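Local structure of gram-negative insecticidal protein (Chromobacterium piscinae, 6FBM) at residues A[488-491]-A[496-499]. The protein is a bacterial insecticidal toxin of the MACPF and beta-tripod families, which probably acts by forming pores in membranes of its target insects. Numbering follows the deposited sequence.
Sequences NYNN and GDIE
The carboxylate of Asp497 is shared between two asparagine amides, each donating to a different oxygen. Asn488 ND2 gives a hydrogen bond to Asp497 OD1 at 2.7 Å, and Asn490 ND2 one to Asp497 OD2 at 2.8 Å. Asn488 and Asp497 reach for each other from opposite directions. OD1 lies almost in the plane of the Asn488 amide, yet the nitrogen approaches that oxygen on its syn side from somewhat out of the carboxylate plane. Asn490 comes in at a slant and addresses the syn lone pair of OD2, with the acceptor tilted from its own amide plane. Each amide is turned by about 50° against the carboxylate, so neither pair is coplanar. Gripped through both oxygens, the acid has its rotation fixed, and the two N-H dipoles probably favour its charged form.

Behind the donors lies an Asx turn: Asn488 OD1 accepts from the backbone N of Asn490 at 2.9 Å. Asn488 makes this possible by setting CG between its backbone N and carbonyl carbon (chi1 62°), which lets one amide close the turn through its oxygen and hold the acid through its nitrogen. The same turn brings the side chain of Asn490 alongside that of Asn488. At the helix, Asp497 OD2 has a further hydrogen-bond partner close by in the chain, and Asn494 OD1 accepts from the backbone N of Asp497 in the first turn.

The contact thus ties the loop that follows strand 484-486 to the start of the short helix 495-500, within the Vps62-related region. Asn488 O bonds Ser468 OG, Asn491 leans on Trp470 of strand 468-473 and Trp457 of strand 450-457, and Ile498 packs on Leu451 of the latter strand.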
loop_
_atom_site.group_PDB
_atom_site.type_symbol
_atom_site.label_atom_id
_atom_site.label_comp_id
_atom_site.label_asym_id
_atom_site.label_seq_id
_atom_site.Cartn_x
_atom_site.Cartn_y
_atom_site.Cartn_z
ATOM N N ASN A 488 71.172 -14.898 -48.416
ATOM C CA ASN A 488 71.909 -15.261 -49.621
ATOM C C ASN A 488 72.146 -14.008 -50.474
ATOM O O ASN A 488 71.603 -12.931 -50.181
ATOM C CB ASN A 488 71.132 -16.306 -50.423
ATOM C CG ASN A 488 69.777 -15.790 -50.908
ATOM O OD1 ASN A 488 69.687 -14.733 -51.560
ATOM N ND2 ASN A 488 68.706 -16.523 -50.573
ATOM N N TYR A 489 72.913 -14.170 -51.550
ATOM C CA TYR A 489 73.304 -13.064 -52.418
ATOM C C TYR A 489 72.503 -13.007 -53.708
ATOM O O TYR A 489 72.976 -12.429 -54.683
ATOM C CB TYR A 489 74.797 -13.138 -52.746
ATOM C CG TYR A 489 75.728 -13.145 -51.558
ATOM C CD1 TYR A 489 75.632 -12.176 -50.580
ATOM C CD2 TYR A 489 76.735 -14.107 -51.425
ATOM C CE1 TYR A 489 76.497 -12.172 -49.472
ATOM C CE2 TYR A 489 77.597 -14.114 -50.327
ATOM C CZ TYR A 489 77.469 -13.131 -49.356
ATOM O OH TYR A 489 78.315 -13.111 -48.273
ATOM N N ASN A 490 71.293 -13.554 -53.713
ATOM C CA ASN A 490 70.457 -13.514 -54.906
ATOM C C ASN A 490 70.145 -12.055 -55.268
ATOM O O ASN A 490 69.803 -11.271 -54.386
ATOM C CB ASN A 490 69.139 -14.290 -54.710
ATOM C CG ASN A 490 69.344 -15.744 -54.346
ATOM O OD1 ASN A 490 70.446 -16.263 -54.399
ATOM N ND2 ASN A 490 68.276 -16.394 -53.930
ATOM N N ASN A 491 70.250 -11.720 -56.562
ATOM C CA ASN A 491 70.165 -10.337 -57.064
ATOM C C ASN A 491 69.469 -10.311 -58.434
ATOM O O ASN A 491 70.134 -10.513 -59.446
ATOM C CB ASN A 491 71.586 -9.753 -57.159
ATOM C CG ASN A 491 71.623 -8.278 -57.588
ATOM O OD1 ASN A 491 70.596 -7.630 -57.785
ATOM N ND2 ASN A 491 72.831 -7.746 -57.726
ATOM N N GLY A 496 61.058 -17.516 -53.717
ATOM C CA GLY A 496 61.328 -18.288 -52.503
ATOM C C GLY A 496 61.815 -17.415 -51.361
ATOM O O GLY A 496 61.401 -17.605 -50.217
ATOM N N ASP A 497 62.698 -16.462 -51.671
ATOM C CA ASP A 497 63.161 -15.470 -50.689
ATOM C C ASP A 497 62.011 -14.573 -50.199
ATOM O O ASP A 497 61.953 -14.255 -49.021
ATOM C CB ASP A 497 64.275 -14.592 -51.257
ATOM C CG ASP A 497 65.506 -15.372 -51.645
ATOM O OD1 ASP A 497 66.006 -16.148 -50.816
ATOM O OD2 ASP A 497 65.985 -15.185 -52.787
ATOM N N ILE A 498 61.119 -14.179 -51.113
ATOM C CA ILE A 498 59.895 -13.409 -50.787
ATOM C C ILE A 498 58.891 -14.228 -49.951
ATOM O O ILE A 498 58.275 -13.698 -49.023
ATOM C CB ILE A 498 59.214 -12.860 -52.066
ATOM C CG1 ILE A 498 60.113 -11.801 -52.723
ATOM C CG2 ILE A 498 57.851 -12.236 -51.758
ATOM C CD1 ILE A 498 59.861 -11.618 -54.216
ATOM N N GLU A 499 58.748 -15.510 -50.272
ATOM C CA GLU A 499 57.897 -16.424 -49.501
ATOM C C GLU A 499 58.353 -16.596 -48.061
ATOM O O GLU A 499 57.521 -16.672 -47.147
ATOM C CB GLU A 499 57.827 -17.826 -50.154
ATOM C CG GLU A 499 56.518 -18.112 -50.858
ATOM C CD GLU A 499 55.347 -18.118 -49.888
ATOM O OE1 GLU A 499 55.365 -18.886 -48.895
ATOM O OE2 GLU A 499 54.409 -17.334 -50.138
#